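Local atomic coordinates of epidermin leader peptide processing serine protease EpiP (PDB entry 3QFH), a protein that probably cleaves the leader peptide from the precursor of the antibiotic peptide epidermin, acting as a subtilisin-like serine endopeptidase. Residues 215-220 with 258-263; 231-236 with 305-310; 397-402 with 437-442; 391-396 with 407-412. All blocks are in the same frame, centred on the assembly; numbering follows the deposited sequence.

In the fold
Following the chain from the N terminus, the first contact is met on helix 213-225, beside the central parallel sheet. Contact 1 closes the first loop, bringing helix 254-269 back against helix 213-225. Contact 2 opens inside that loop, on strand 230-233 of the sheet, and closes beyond it at 305-310, so the two cross; they also touch, with L260 against V306 and I220 against I233. After them comes the C-terminal pair, sharing helix 382-400. Contact 4 closes a short loop to helix 406-416; contact 3 starts inside it and ends at the last turn of helix 435-439 and the residues after it, again crossing. These two touch, I397 and L402 on A409 and Y400 on L412.

Contact 1: residues 215-220 with 258-263; sequences WVSKAI and DALQKA
Helices 215-220 and 258-263 run almost side by side in the same direction, 14° apart, with axes 8.7 Å from each other. The backbones come nearest at S217 and L260, whose CA atoms are 5.1 Å apart. Small residues make this possible. S217 points toward the other helix, its OG 3.8 Å from A259 CB and 3.3 Å from L260 N. That last pair is badly angled and makes no hydrogen bond; the hydroxyl, beside the backbone N (chi1 -62°), is instead bonded back to L213 O in its own helix. A turn further on, A263 CB fits between S217 and I220, 3.6 Å from S217 O and 3.9 Å from I220 CB. Larger side chains close off one flank: L260, with CG anti to its backbone N (chi1 -170°), crosses I220 at roughly a right angle, its CD1 3.8 Å from I220 CD1, while V216 CG1 brushes L260 CD1. I220 also rests on I129: the two near-parallel helices lie together beside the parallel sheet of the subtilisin-like α/β fold. No hydrogen bond joins them; the buried seam holds by close van der Waals packing, its one polar side chain satisfied within its own helix.

Contact 2: residues 231-236 with 305-310; sequences INISVG and DVPASM
The pyrrolidine ring of P307 carries most of the side-chain contact with segment 231-236, and it does so with two corners. Its CG faces I233, which points toward it and leaves CG2 4.2 Å away; its CD lies 3.5 Å from V235 O. The cis peptide before P307 turns the chain so that the ring lies against the end of strand 230-233. Alongside, G236 CA comes to 3.4 Å from V306 O in a CA-H...O contact, with an angle of 136° at the hydrogen; no conventional hydrogen bond links the two segments. The bend around the proline is tied down internally. D305 O accepts from S309 N at 3.0 Å and from S309 OG at a very short 2.5 Å, the hydroxyl standing 40° above the carbonyl plane, while P307 to M310 form a type I turn. In subtilisins the stretch equivalent to 234-236 lines the substrate cleft, so this packing probably backs the cleft wall. V306 packs on L260 and P307 on I264 of helix 254-269, and V306 also touches strand 237-241, the antiparallel partner of strand 302-306. S234 packs on H177 and V181 of helix 177-186.

Contact 3: residues 397-402 with 437-442; sequences IDKYHL and KALNVA
Y400 OH donates a very short hydrogen bond of 2.5 Å to A438 O, lying in the carbonyl plane on a lone pair (C=O...O angle 139°). The Y400 hydroxyl in turn accepts a longer bond from V441 N, 3.3 Å and fairly straight at 155°, so it is held from two sides. Y400 puts it there with CG beside the backbone N (chi1 -55°), the ring pointing across to the second segment and A438 O lying at its edge. The V441 and Y400 side chains run at about a right angle, V441 CB 4.1 Å from Y400 CZ. K399 follows alongside: its CG lies over one face of the Y400 ring, 3.6 Å above the plane, and a bend at chi2 brings CE to 3.5 Å from L439 O. K399 NZ is hydrogen-bonded to D117 O and, at 3.1 Å, to a water whose own bond to N440 OD1 is weak; N440 ND2 is hydrogen-bonded to Y436 O. L402 N to I397 O, with positive phi at H401, is the 6→1 bond of a Schellman motif at the C-terminal end of helix 382-400. The tyrosine thus acts as donor and acceptor at once, meeting a carbonyl and an amide where helix 435-439 runs out.

Contact 4: residues 391-396 with 407-412; sequences GALALI and DKAIEL
A409 sits in the middle of this crossing, and two side chains of helix 391-396 close on it. I396 points toward helix 407-412 and lays CG2 4.0 Å from A409 CB, while L393 reaches in from one turn earlier and puts CD2 4.1 Å from the same methyl. L393 CD2 also rests against the backbone, 3.8 Å from A409 O, and touches I410 CG1 at 4.3 Å, although I410 starts out pointing away from the other helix. The same CG2 of I396 also meets L412 CD2 at 4.0 Å, the two side chains crossing obliquely. The side-chain contacts are all apolar, and no hydrogen bond passes between the helices.

The torsions explain the division of labour. I396 has CG2 anti to the backbone N and CG1 beside it (chi1 -70°), so CG2 is the branch laid over A409 while CD1 extends toward L412. L412 has CG anti to its backbone N (chi1 -170°), which brings CD2 back toward I396. The small A409 lets the backbones approach, its CA 6.0 Å from that of I396, and the helices cross steeply, 114° between their directions, with axes 9.4 Å apart.

Helix 382-400 carries near its start S383, probably the catalytic serine of a subtilisin-like triad with H177 and D130; this crossing packs its later turns. L393 and I410 both pack on I273 of strand 273-277, so the crossing lies on the central sheet. A392 and L395 turn to V435 of helix 435-439, and I396 to A438.

Contact 1: residues 215-220 with 258-263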
loop_
_atom_site.group_PDB
_atom_site.type_symbol
_atom_site.label_atom_id
_atom_site.label_comp_id
_atom_site.label_asym_id
_atom_site.label_seq_id
_atom_site.Cartn_x
_atom_site.Cartn_y
_atom_site.Cartn_z
ATOM N N TRP A 215 10.682 -4.379 -6.020
ATOM C CA TRP A 215 9.669 -4.144 -7.066
ATOM C C TRP A 215 8.709 -3.082 -6.573
ATOM O O TRP A 215 8.301 -2.182 -7.330
ATOM C CB TRP A 215 8.868 -5.406 -7.444
ATOM C CG TRP A 215 9.657 -6.654 -7.779
ATOM C CD1 TRP A 215 10.973 -6.736 -8.107
ATOM C CD2 TRP A 215 9.121 -7.974 -7.949
ATOM N NE1 TRP A 215 11.315 -8.037 -8.387
ATOM C CE2 TRP A 215 10.193 -8.817 -8.316
ATOM C CE3 TRP A 215 7.850 -8.523 -7.806
ATOM C CZ2 TRP A 215 10.035 -10.190 -8.526
ATOM C CZ3 TRP A 215 7.684 -9.890 -8.013
ATOM C CH2 TRP A 215 8.775 -10.708 -8.381
ATOM N N VAL A 216 8.369 -3.170 -5.291
ATOM C CA VAL A 216 7.489 -2.194 -4.659
ATOM C C VAL A 216 8.100 -0.795 -4.737
ATOM O O VAL A 216 7.403 0.167 -5.064
ATOM C CB VAL A 216 7.211 -2.529 -3.194
ATOM C CG1 VAL A 216 6.358 -1.414 -2.540
ATOM C CG2 VAL A 216 6.494 -3.913 -3.067
ATOM N N SER A 217 9.407 -0.703 -4.454
ATOM C CA SER A 217 10.120 0.554 -4.495
ATOM C C SER A 217 10.104 1.130 -5.893
ATOM O O SER A 217 9.855 2.309 -6.067
ATOM C CB SER A 217 11.548 0.387 -3.991
ATOM O OG SER A 217 11.534 -0.039 -2.637
ATOM N N LYS A 218 10.330 0.293 -6.900
ATOM C CA LYS A 218 10.311 0.783 -8.272
ATOM C C LYS A 218 8.892 1.227 -8.659
ATOM O O LYS A 218 8.723 2.186 -9.397
ATOM C CB LYS A 218 10.850 -0.262 -9.226
ATOM C CG LYS A 218 11.122 0.271 -10.615
ATOM C CD LYS A 218 11.724 -0.800 -11.503
ATOM C CE LYS A 218 12.097 -0.251 -12.864
ATOM N NZ LYS A 218 12.725 -1.309 -13.684
ATOM N N ALA A 219 7.882 0.528 -8.151
ATOM C CA ALA A 219 6.489 0.889 -8.415
ATOM C C ALA A 219 6.154 2.260 -7.816
ATOM O O ALA A 219 5.421 3.052 -8.427
ATOM C CB ALA A 219 5.511 -0.218 -7.900
ATOM N N ILE A 220 6.703 2.555 -6.637
ATOM C CA ILE A 220 6.474 3.849 -6.005
ATOM C C ILE A 220 7.101 4.951 -6.857
ATOM O O ILE A 220 6.487 5.982 -7.102
ATOM C CB ILE A 220 7.042 3.893 -4.590
ATOM C CG1 ILE A 220 6.264 2.914 -3.706
ATOM C CG2 ILE A 220 6.962 5.323 -4.012
ATOM C CD1 ILE A 220 6.796 2.813 -2.337
ATOM N N ASP A 258 16.460 0.870 2.755
ATOM C CA ASP A 258 16.877 2.117 2.129
ATOM C C ASP A 258 16.138 2.371 0.838
ATOM O O ASP A 258 15.741 3.490 0.580
ATOM C CB ASP A 258 18.378 2.096 1.823
ATOM C CG ASP A 258 19.238 2.162 3.082
ATOM O OD1 ASP A 258 18.696 2.483 4.162
ATOM O OD2 ASP A 258 20.459 1.905 2.984
ATOM N N ALA A 259 15.984 1.339 0.017
ATOM C CA ALA A 259 15.313 1.488 -1.273
ATOM C C ALA A 259 13.882 1.967 -1.064
ATOM O O ALA A 259 13.431 2.916 -1.721
ATOM C CB ALA A 259 15.313 0.177 -2.041
ATOM N N LEU A 260 13.196 1.315 -0.131
ATOM C CA LEU A 260 11.806 1.643 0.193
ATOM C C LEU A 260 11.637 3.054 0.792
ATOM O O LEU A 260 10.759 3.804 0.358
ATOM C CB LEU A 260 11.207 0.576 1.117
ATOM C CG LEU A 260 9.700 0.666 1.347
ATOM C CD1 LEU A 260 8.931 0.776 0.000
ATOM C CD2 LEU A 260 9.224 -0.533 2.147
ATOM N N GLN A 261 12.459 3.416 1.779
ATOM C CA GLN A 261 12.375 4.753 2.368
ATOM C C GLN A 261 12.763 5.799 1.325
ATOM O O GLN A 261 12.162 6.858 1.269
ATOM C CB GLN A 261 13.277 4.906 3.601
ATOM C CG GLN A 261 13.207 6.295 4.236
ATOM C CD GLN A 261 11.834 6.601 4.798
ATOM O OE1 GLN A 261 11.528 6.238 5.927
ATOM N NE2 GLN A 261 10.995 7.265 4.005
ATOM N N LYS A 262 13.761 5.499 0.492
ATOM C CA LYS A 262 14.166 6.456 -0.556
ATOM C C LYS A 262 13.081 6.608 -1.622
ATOM O O LYS A 262 12.872 7.693 -2.130
ATOM C CB LYS A 262 15.521 6.089 -1.179
ATOM C CG LYS A 262 16.689 6.315 -0.228
ATOM C CD LYS A 262 18.006 5.681 -0.714
ATOM C CE LYS A 262 18.555 6.322 -1.984
ATOM N NZ LYS A 262 19.874 5.713 -2.405
ATOM N N ALA A 263 12.375 5.531 -1.935
ATOM C CA ALA A 263 11.276 5.600 -2.907
ATOM C C ALA A 263 10.186 6.557 -2.379
ATOM O O ALA A 263 9.713 7.435 -3.093
ATOM C CB ALA A 263 10.688 4.207 -3.147
#

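Contact 2: residues 231-236 with 305-310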
loop_
_atom_site.group_PDB
_atom_site.type_symbol
_atom_site.label_atom_id
_atom_site.label_comp_id
_atom_site.label_asym_id
_atom_site.label_seq_id
_atom_site.Cartn_x
_atom_site.Cartn_y
_atom_site.Cartn_z
ATOM N N ILE A 231 -0.606 7.598 -3.661
ATOM C CA ILE A 231 -0.054 6.278 -3.900
ATOM C C ILE A 231 -0.457 5.385 -2.740
ATOM O O ILE A 231 -0.053 5.636 -1.596
ATOM C CB ILE A 231 1.497 6.323 -4.005
ATOM C CG1 ILE A 231 1.942 7.277 -5.115
ATOM C CG2 ILE A 231 2.038 4.906 -4.251
ATOM C CD1 ILE A 231 3.490 7.494 -5.226
ATOM N N ASN A 232 -1.240 4.349 -3.043
ATOM C CA ASN A 232 -1.774 3.421 -2.031
ATOM C C ASN A 232 -0.951 2.147 -1.956
ATOM O O ASN A 232 -0.816 1.436 -2.950
ATOM C CB ASN A 232 -3.237 3.090 -2.385
ATOM C CG ASN A 232 -3.938 2.283 -1.328
ATOM O OD1 ASN A 232 -4.603 2.842 -0.448
ATOM N ND2 ASN A 232 -3.768 0.966 -1.370
ATOM N N ILE A 233 -0.398 1.869 -0.783
ATOM C CA ILE A 233 0.399 0.653 -0.563
ATOM C C ILE A 233 -0.275 -0.170 0.527
ATOM O O ILE A 233 -0.258 0.179 1.713
ATOM C CB ILE A 233 1.851 0.968 -0.171
ATOM C CG1 ILE A 233 2.446 2.015 -1.106
ATOM C CG2 ILE A 233 2.705 -0.284 -0.229
ATOM C CD1 ILE A 233 3.854 2.435 -0.715
ATOM N N SER A 234 -0.913 -1.254 0.114
ATOM C CA SER A 234 -1.590 -2.130 1.044
ATOM C C SER A 234 -0.635 -3.237 1.549
ATOM O O SER A 234 -0.914 -3.885 2.557
ATOM C CB SER A 234 -2.902 -2.661 0.415
ATOM O OG SER A 234 -3.913 -1.612 0.325
ATOM N N VAL A 235 0.517 -3.405 0.897
ATOM C CA VAL A 235 1.495 -4.431 1.303
ATOM C C VAL A 235 2.395 -3.976 2.440
ATOM O O VAL A 235 2.922 -2.856 2.449
ATOM C CB VAL A 235 2.429 -4.901 0.136
ATOM C CG1 VAL A 235 3.327 -3.767 -0.349
ATOM C CG2 VAL A 235 3.293 -6.078 0.579
ATOM N N GLY A 236 2.572 -4.868 3.398
ATOM C CA GLY A 236 3.427 -4.624 4.523
ATOM C C GLY A 236 4.460 -5.723 4.556
ATOM O O GLY A 236 4.380 -6.692 3.796
ATOM N N ASP A 305 7.981 -2.707 10.932
ATOM C CA ASP A 305 6.821 -2.907 10.078
ATOM C C ASP A 305 6.933 -1.821 9.004
ATOM O O ASP A 305 6.795 -0.650 9.316
ATOM C CB ASP A 305 5.545 -2.755 10.918
ATOM C CG ASP A 305 4.267 -3.022 10.135
ATOM O OD1 ASP A 305 4.342 -3.496 8.987
ATOM O OD2 ASP A 305 3.170 -2.759 10.690
ATOM N N VAL A 306 7.206 -2.204 7.754
ATOM C CA VAL A 306 7.405 -1.225 6.685
ATOM C C VAL A 306 6.502 -1.474 5.468
ATOM O O VAL A 306 6.147 -2.605 5.162
ATOM C CB VAL A 306 8.883 -1.170 6.239
ATOM C CG1 VAL A 306 9.791 -1.065 7.455
ATOM C CG2 VAL A 306 9.259 -2.364 5.403
ATOM N N PRO A 307 6.125 -0.405 4.760
ATOM C CA PRO A 307 6.491 0.984 4.989
ATOM C C PRO A 307 5.641 1.732 6.031
ATOM O O PRO A 307 5.834 2.932 6.210
ATOM C CB PRO A 307 6.285 1.614 3.608
ATOM C CG PRO A 307 5.142 0.844 3.031
ATOM C CD PRO A 307 5.276 -0.560 3.560
ATOM N N ALA A 308 4.750 1.036 6.730
ATOM C CA ALA A 308 3.849 1.697 7.687
ATOM C C ALA A 308 4.547 2.543 8.745
ATOM O O ALA A 308 4.008 3.570 9.146
ATOM C CB ALA A 308 2.918 0.672 8.370
ATOM N N SER A 309 5.715 2.113 9.210
ATOM C CA SER A 309 6.429 2.841 10.262
ATOM C C SER A 309 7.507 3.766 9.707
ATOM O O SER A 309 8.264 4.327 10.462
ATOM C CB SER A 309 7.088 1.853 11.235
ATOM O OG SER A 309 8.069 1.075 10.552
ATOM N N MET A 310 7.580 3.920 8.394
ATOM C CA MET A 310 8.620 4.761 7.798
ATOM C C MET A 310 8.267 6.244 7.788
ATOM O O MET A 310 7.142 6.627 8.043
ATOM C CB MET A 310 8.943 4.286 6.384
ATOM C CG MET A 310 9.870 3.057 6.331
ATOM S SD MET A 310 10.107 2.523 4.622
ATOM C CE MET A 310 11.490 1.378 4.775
#

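Contact 3: residues 397-402 with 437-442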
loop_
_atom_site.group_PDB
_atom_site.type_symbol
_atom_site.label_atom_id
_atom_site.label_comp_id
_atom_site.label_asym_id
_atom_site.label_seq_id
_atom_site.Cartn_x
_atom_site.Cartn_y
_atom_site.Cartn_z
ATOM N N ILE A 397 -7.704 16.913 -2.463
ATOM C CA ILE A 397 -6.819 17.631 -3.385
ATOM C C ILE A 397 -7.631 18.311 -4.499
ATOM O O ILE A 397 -7.387 19.484 -4.858
ATOM C CB ILE A 397 -5.747 16.686 -3.982
ATOM C CG1 ILE A 397 -4.784 16.229 -2.869
ATOM C CG2 ILE A 397 -4.946 17.414 -5.080
ATOM C CD1 ILE A 397 -3.854 15.024 -3.251
ATOM N N ASP A 398 -8.601 17.594 -5.044
ATOM C CA ASP A 398 -9.425 18.157 -6.123
ATOM C C ASP A 398 -10.430 19.222 -5.598
ATOM O O ASP A 398 -10.628 20.265 -6.216
ATOM C CB ASP A 398 -10.149 17.048 -6.876
ATOM C CG ASP A 398 -9.188 16.105 -7.603
ATOM O OD1 ASP A 398 -7.988 16.450 -7.716
ATOM O OD2 ASP A 398 -9.623 15.009 -8.049
ATOM N N LYS A 399 -11.009 18.970 -4.432
ATOM C CA LYS A 399 -12.000 19.881 -3.859
ATOM C C LYS A 399 -11.426 21.250 -3.493
ATOM O O LYS A 399 -12.047 22.254 -3.755
ATOM C CB LYS A 399 -12.639 19.257 -2.613
ATOM C CG LYS A 399 -13.784 20.052 -1.988
ATOM C CD LYS A 399 -15.087 19.949 -2.793
ATOM C CE LYS A 399 -16.212 20.684 -2.089
ATOM N NZ LYS A 399 -17.559 20.393 -2.667
ATOM N N TYR A 400 -10.234 21.273 -2.910
ATOM C CA TYR A 400 -9.626 22.523 -2.442
ATOM C C TYR A 400 -8.449 22.985 -3.303
ATOM O O TYR A 400 -7.793 23.974 -2.976
ATOM C CB TYR A 400 -9.220 22.370 -0.959
ATOM C CG TYR A 400 -10.381 21.941 -0.109
ATOM C CD1 TYR A 400 -10.564 20.607 0.213
ATOM C CD2 TYR A 400 -11.346 22.848 0.304
ATOM C CE1 TYR A 400 -11.641 20.185 0.980
ATOM C CE2 TYR A 400 -12.450 22.430 1.068
ATOM C CZ TYR A 400 -12.579 21.092 1.405
ATOM O OH TYR A 400 -13.641 20.636 2.155
ATOM N N HIS A 401 -8.210 22.270 -4.406
ATOM C CA HIS A 401 -7.169 22.595 -5.376
ATOM C C HIS A 401 -5.790 22.650 -4.736
ATOM O O HIS A 401 -5.078 23.652 -4.866
ATOM C CB HIS A 401 -7.488 23.928 -6.056
ATOM C CG HIS A 401 -8.902 24.034 -6.520
ATOM N ND1 HIS A 401 -9.430 23.200 -7.483
ATOM C CD2 HIS A 401 -9.903 24.866 -6.152
ATOM C CE1 HIS A 401 -10.698 23.513 -7.684
ATOM N NE2 HIS A 401 -11.008 24.522 -6.890
ATOM N N LEU A 402 -5.396 21.552 -4.085
ATOM C CA LEU A 402 -4.125 21.489 -3.366
ATOM C C LEU A 402 -3.041 20.735 -4.130
ATOM O O LEU A 402 -2.096 20.204 -3.528
ATOM C CB LEU A 402 -4.347 20.813 -2.014
ATOM C CG LEU A 402 -5.506 21.391 -1.208
ATOM C CD1 LEU A 402 -5.721 20.628 0.088
ATOM C CD2 LEU A 402 -5.267 22.881 -0.935
ATOM N N LYS A 437 -17.356 15.198 6.290
ATOM C CA LYS A 437 -16.721 16.354 6.922
ATOM C C LYS A 437 -15.610 16.943 6.045
ATOM O O LYS A 437 -15.524 18.153 5.893
ATOM C CB LYS A 437 -16.144 16.012 8.298
ATOM C CG LYS A 437 -17.182 15.864 9.413
ATOM C CD LYS A 437 -16.497 15.722 10.788
ATOM C CE LYS A 437 -17.510 15.471 11.903
ATOM N NZ LYS A 437 -18.469 16.613 12.117
ATOM N N ALA A 438 -14.766 16.079 5.483
ATOM C CA ALA A 438 -13.625 16.528 4.658
ATOM C C ALA A 438 -14.067 17.370 3.450
ATOM O O ALA A 438 -13.369 18.305 3.053
ATOM C CB ALA A 438 -12.806 15.330 4.195
ATOM N N LEU A 439 -15.224 17.048 2.885
ATOM C CA LEU A 439 -15.743 17.773 1.731
ATOM C C LEU A 439 -16.577 19.010 2.091
ATOM O O LEU A 439 -16.951 19.764 1.223
ATOM C CB LEU A 439 -16.590 16.839 0.855
ATOM C CG LEU A 439 -15.824 15.639 0.284
ATOM C CD1 LEU A 439 -16.744 14.720 -0.511
ATOM C CD2 LEU A 439 -14.677 16.110 -0.573
ATOM N N ASN A 440 -16.851 19.234 3.367
ATOM C CA ASN A 440 -17.682 20.368 3.727
ATOM C C ASN A 440 -17.024 21.405 4.643
ATOM O O ASN A 440 -17.715 22.073 5.410
ATOM C CB ASN A 440 -18.981 19.830 4.334
ATOM C CG ASN A 440 -19.875 19.201 3.285
ATOM O OD1 ASN A 440 -20.422 19.901 2.453
ATOM N ND2 ASN A 440 -20.025 17.876 3.325
ATOM N N VAL A 441 -15.703 21.550 4.544
ATOM C CA VAL A 441 -14.981 22.515 5.391
ATOM C C VAL A 441 -15.423 23.949 5.100
ATOM O O VAL A 441 -15.457 24.777 6.000
ATOM C CB VAL A 441 -13.455 22.400 5.217
ATOM C CG1 VAL A 441 -12.735 23.434 6.081
ATOM C CG2 VAL A 441 -12.998 20.976 5.586
ATOM N N ALA A 442 -15.793 24.240 3.857
ATOM C CA ALA A 442 -16.264 25.582 3.514
ATOM C C ALA A 442 -17.693 25.804 4.011
ATOM O O ALA A 442 -18.135 26.937 4.105
ATOM C CB ALA A 442 -16.182 25.820 2.001
HETATM O O HOH W 1 -19.651 21.302 -0.586
#

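Contact 4: residues 391-396 with 407-412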
loop_
_atom_site.group_PDB
_atom_site.type_symbol
_atom_site.label_atom_id
_atom_site.label_comp_id
_atom_site.label_asym_id
_atom_site.label_seq_id
_atom_site.Cartn_x
_atom_site.Cartn_y
_atom_site.Cartn_z
ATOM N N GLY A 391 -8.461 7.369 -1.380
ATOM C CA GLY A 391 -9.553 7.988 -2.133
ATOM C C GLY A 391 -9.950 9.347 -1.586
ATOM O O GLY A 391 -10.166 10.292 -2.350
ATOM N N ALA A 392 -10.039 9.446 -0.256
ATOM C CA ALA A 392 -10.396 10.687 0.416
ATOM C C ALA A 392 -9.391 11.800 0.105
ATOM O O ALA A 392 -9.783 12.958 -0.192
ATOM C CB ALA A 392 -10.518 10.457 1.958
ATOM N N LEU A 393 -8.094 11.468 0.145
ATOM C CA LEU A 393 -7.057 12.460 -0.189
ATOM C C LEU A 393 -7.169 12.946 -1.622
ATOM O O LEU A 393 -6.896 14.130 -1.913
ATOM C CB LEU A 393 -5.670 11.895 0.066
ATOM C CG LEU A 393 -5.263 11.786 1.535
ATOM C CD1 LEU A 393 -4.103 10.833 1.697
ATOM C CD2 LEU A 393 -4.910 13.178 2.080
ATOM N N ALA A 394 -7.544 12.050 -2.534
ATOM C CA ALA A 394 -7.731 12.453 -3.922
ATOM C C ALA A 394 -8.879 13.464 -3.996
ATOM O O ALA A 394 -8.796 14.481 -4.713
ATOM C CB ALA A 394 -8.000 11.247 -4.825
ATOM N N LEU A 395 -9.940 13.200 -3.254
ATOM C CA LEU A 395 -11.101 14.113 -3.218
ATOM C C LEU A 395 -10.751 15.476 -2.638
ATOM O O LEU A 395 -11.195 16.511 -3.143
ATOM C CB LEU A 395 -12.239 13.509 -2.409
ATOM C CG LEU A 395 -12.907 12.234 -2.942
ATOM C CD1 LEU A 395 -13.987 11.764 -1.961
ATOM C CD2 LEU A 395 -13.488 12.489 -4.330
ATOM N N ILE A 396 -9.957 15.469 -1.575
ATOM C CA ILE A 396 -9.544 16.689 -0.889
ATOM C C ILE A 396 -8.643 17.551 -1.787
ATOM O O ILE A 396 -8.811 18.768 -1.877
ATOM C CB ILE A 396 -8.845 16.351 0.441
ATOM C CG1 ILE A 396 -9.876 15.804 1.434
ATOM C CG2 ILE A 396 -8.162 17.603 1.016
ATOM C CD1 ILE A 396 -9.249 15.036 2.617
ATOM N N ASP A 407 0.749 18.312 1.071
ATOM C CA ASP A 407 0.779 18.170 2.545
ATOM C C ASP A 407 -0.410 18.891 3.175
ATOM O O ASP A 407 -0.860 18.502 4.253
ATOM C CB ASP A 407 2.090 18.684 3.170
ATOM C CG ASP A 407 2.132 18.512 4.722
ATOM O OD1 ASP A 407 1.453 17.599 5.281
ATOM O OD2 ASP A 407 2.858 19.297 5.393
ATOM N N LYS A 408 -0.906 19.947 2.513
ATOM C CA LYS A 408 -2.094 20.652 2.982
ATOM C C LYS A 408 -3.303 19.721 2.943
ATOM O O LYS A 408 -4.246 19.910 3.695
ATOM C CB LYS A 408 -2.413 21.889 2.133
ATOM C CG LYS A 408 -1.394 23.012 2.180
ATOM C CD LYS A 408 -1.934 24.216 1.427
ATOM C CE LYS A 408 -0.909 25.329 1.333
ATOM N NZ LYS A 408 -1.419 26.450 0.533
ATOM N N ALA A 409 -3.300 18.756 2.025
ATOM C CA ALA A 409 -4.388 17.769 1.939
ATOM C C ALA A 409 -4.334 16.856 3.149
ATOM O O ALA A 409 -5.357 16.532 3.745
ATOM C CB ALA A 409 -4.279 16.943 0.664
ATOM N N ILE A 410 -3.127 16.436 3.501
ATOM C CA ILE A 410 -2.931 15.572 4.668
ATOM C C ILE A 410 -3.385 16.297 5.938
ATOM O O ILE A 410 -4.096 15.727 6.733
ATOM C CB ILE A 410 -1.470 15.155 4.808
ATOM C CG1 ILE A 410 -1.044 14.349 3.584
ATOM C CG2 ILE A 410 -1.253 14.336 6.073
ATOM C CD1 ILE A 410 0.457 14.107 3.505
ATOM N N GLU A 411 -3.004 17.568 6.102
ATOM C CA GLU A 411 -3.400 18.325 7.294
ATOM C C GLU A 411 -4.899 18.570 7.356
ATOM O O GLU A 411 -5.472 18.557 8.427
ATOM C CB GLU A 411 -2.612 19.643 7.431
ATOM C CG GLU A 411 -1.122 19.374 7.714
ATOM C CD GLU A 411 -0.911 18.424 8.928
ATOM O OE1 GLU A 411 -1.506 18.679 9.999
ATOM O OE2 GLU A 411 -0.155 17.430 8.808
ATOM N N LEU A 412 -5.527 18.797 6.210
ATOM C CA LEU A 412 -6.967 18.974 6.171
ATOM C C LEU A 412 -7.634 17.630 6.569
ATOM O O LEU A 412 -8.552 17.600 7.403
ATOM C CB LEU A 412 -7.402 19.470 4.790
ATOM C CG LEU A 412 -8.858 19.924 4.659
ATOM C CD1 LEU A 412 -9.000 20.972 3.552
ATOM C CD2 LEU A 412 -9.822 18.740 4.454
#